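Local coordinates for protein diacylglycerol lipase (Aspergillus oryzae, PDB 5XK2) that probably hydrolyses ester bonds of mono- and diacylglycerols, as a class 3 lipase of the alpha/beta-hydrolase fold, at residues Thr13-Phe18 / Thr233-Asn238. Residues are numbered along the deposited sequence; the frame is centred on the assembly and turned at random.
Sequences TQLEDF and TTVTDN
Leu15, in the first turn of helix 14-27, reaches across to the backbone of Val235, Thr236 and Asp237, tying the N-terminal helix of this alpha/beta-hydrolase fold to the loop between strands 224-227 and 240-243 at one edge of the central sheet. Its CG is anti to the backbone N (chi1 -176°), which extends the isobutyl group away from the helix and brings both methyls to the loop. CD2 abuts the main chain, 3.4 Å from Val235 O and 3.7 Å from Asp237 N. CD1 lies against the side chain of Val235, 4.3 Å from its CG1. Val235 is buried, and Val240 and Phe272 touch both apolar side chains, so the pair joins the apolar packing against strand 240-243 and Phe272. Val235 O, which CD2 only touches, accepts a hydrogen bond from Lys19 NZ, one turn further along the helix.

The Asp237 side chain meets Leu15 nearer the helix, at CB, with OD1 3.7 Å from Leu15 CB. No direct hydrogen bond joins the two segments; a water bridges them instead, its oxygen 2.8 Å from Asp237 OD1, to which it donates. Glu16 N bonds to OG1 of the N-cap residue Thr13, 3.1 Å from Glu16 N to Thr13 OG1 with an N-H...O angle of 159°, whereas Leu15 N gives its hydrogen to the water. The carboxylate near this helix N-terminus probably interacts favourably with the helix dipole, and the water bridge is completed by Leu15 N, 3.0 Å from the water oxygen.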
loop_
_atom_site.group_PDB
_atom_site.type_symbol
_atom_site.label_atom_id
_atom_site.label_comp_id
_atom_site.label_asym_id
_atom_site.label_seq_id
_atom_site.Cartn_x
_atom_site.Cartn_y
_atom_site.Cartn_z
ATOM N N THR A 13 18.198 29.322 -8.303
ATOM C CA THR A 13 16.796 29.687 -8.180
ATOM C C THR A 13 16.111 28.948 -7.046
ATOM O O THR A 13 16.656 27.983 -6.492
ATOM C CB THR A 13 16.031 29.373 -9.469
ATOM O OG1 THR A 13 16.116 27.959 -9.727
ATOM C CG2 THR A 13 16.647 30.139 -10.637
ATOM N N GLN A 14 14.877 29.348 -6.775
ATOM C CA GLN A 14 14.081 28.648 -5.793
ATOM C C GLN A 14 13.793 27.228 -6.270
ATOM O O GLN A 14 13.779 26.291 -5.473
ATOM C CB GLN A 14 12.785 29.391 -5.519
ATOM C CG GLN A 14 12.069 28.852 -4.316
ATOM C CD GLN A 14 10.910 29.720 -3.887
ATOM O OE1 GLN A 14 10.075 30.109 -4.703
ATOM N NE2 GLN A 14 10.853 30.028 -2.598
ATOM N N LEU A 15 13.555 27.072 -7.569
ATOM C CA LEU A 15 13.293 25.748 -8.125
ATOM C C LEU A 15 14.485 24.827 -7.921
ATOM O O LEU A 15 14.320 23.656 -7.583
ATOM C CB LEU A 15 12.958 25.844 -9.626
ATOM C CG LEU A 15 12.577 24.549 -10.336
ATOM C CD1 LEU A 15 11.327 23.968 -9.725
ATOM C CD2 LEU A 15 12.374 24.804 -11.826
ATOM N N GLU A 16 15.693 25.349 -8.138
ATOM C CA GLU A 16 16.886 24.535 -7.948
ATOM C C GLU A 16 17.012 24.114 -6.482
ATOM O O GLU A 16 17.401 22.974 -6.182
ATOM C CB GLU A 16 18.140 25.291 -8.401
ATOM C CG GLU A 16 18.237 25.401 -9.931
ATOM C CD GLU A 16 18.683 24.102 -10.606
ATOM O OE1 GLU A 16 17.951 23.088 -10.549
ATOM O OE2 GLU A 16 19.779 24.097 -11.208
ATOM N N ASP A 17 16.675 25.029 -5.579
ATOM C CA ASP A 17 16.690 24.727 -4.147
ATOM C C ASP A 17 15.742 23.560 -3.852
ATOM O O ASP A 17 16.100 22.596 -3.162
ATOM C CB ASP A 17 16.284 25.976 -3.347
ATOM C CG ASP A 17 16.341 25.772 -1.839
ATOM O OD1 ASP A 17 17.454 25.785 -1.271
ATOM O OD2 ASP A 17 15.257 25.617 -1.221
ATOM N N PHE A 18 14.537 23.646 -4.402
ATOM C CA PHE A 18 13.522 22.618 -4.177
ATOM C C PHE A 18 13.980 21.245 -4.690
ATOM O O PHE A 18 13.681 20.209 -4.086
ATOM C CB PHE A 18 12.209 22.995 -4.874
ATOM C CG PHE A 18 11.493 24.173 -4.274
ATOM C CD1 PHE A 18 11.856 24.695 -3.038
ATOM C CD2 PHE A 18 10.437 24.762 -4.964
ATOM C CE1 PHE A 18 11.160 25.769 -2.490
ATOM C CE2 PHE A 18 9.740 25.835 -4.430
ATOM C CZ PHE A 18 10.101 26.351 -3.206
ATOM N N THR A 233 10.046 13.563 -15.371
ATOM C CA THR A 233 10.449 14.603 -16.300
ATOM C C THR A 233 11.052 15.758 -15.518
ATOM O O THR A 233 10.816 15.892 -14.329
ATOM C CB THR A 233 9.270 15.148 -17.161
ATOM O OG1 THR A 233 8.338 15.852 -16.323
ATOM C CG2 THR A 233 8.570 14.017 -17.914
ATOM N N THR A 234 11.801 16.602 -16.213
ATOM C CA THR A 234 12.390 17.780 -15.581
ATOM C C THR A 234 11.296 18.800 -15.308
ATOM O O THR A 234 10.585 19.200 -16.216
ATOM C CB THR A 234 13.473 18.404 -16.477
ATOM O OG1 THR A 234 14.547 17.467 -16.637
ATOM C CG2 THR A 234 14.009 19.710 -15.857
ATOM N N VAL A 235 11.164 19.213 -14.049
ATOM C CA VAL A 235 10.154 20.190 -13.659
ATOM C C VAL A 235 10.660 21.591 -13.965
ATOM O O VAL A 235 11.787 21.915 -13.614
ATOM C CB VAL A 235 9.823 20.068 -12.138
ATOM C CG1 VAL A 235 8.789 21.100 -11.711
ATOM C CG2 VAL A 235 9.330 18.645 -11.808
ATOM N N THR A 236 9.800 22.424 -14.543
ATOM C CA THR A 236 10.112 23.824 -14.876
ATOM C C THR A 236 9.298 24.757 -13.986
ATOM O O THR A 236 8.387 24.313 -13.293
ATOM C CB THR A 236 9.771 24.169 -16.341
ATOM O OG1 THR A 236 8.346 24.283 -16.479
ATOM C CG2 THR A 236 10.291 23.100 -17.273
ATOM N N ASP A 237 9.665 26.044 -13.949
ATOM C CA ASP A 237 8.934 27.008 -13.113
ATOM C C ASP A 237 7.455 27.083 -13.482
ATOM O O ASP A 237 6.594 27.308 -12.625
ATOM C CB ASP A 237 9.563 28.398 -13.229
ATOM C CG ASP A 237 10.827 28.537 -12.400
ATOM O OD1 ASP A 237 10.756 28.349 -11.163
ATOM O OD2 ASP A 237 11.891 28.829 -12.986
ATOM N N ASN A 238 7.156 26.863 -14.753
ATOM C CA ASN A 238 5.772 26.855 -15.225
ATOM C C ASN A 238 4.964 25.673 -14.710
ATOM O O ASN A 238 3.749 25.610 -14.919
ATOM C CB ASN A 238 5.725 26.817 -16.755
ATOM C CG ASN A 238 5.956 28.161 -17.373
ATOM O OD1 ASN A 238 5.778 29.193 -16.730
ATOM N ND2 ASN A 238 6.381 28.161 -18.629
HETATM O O HOH W 1 12.640 29.350 -9.337
#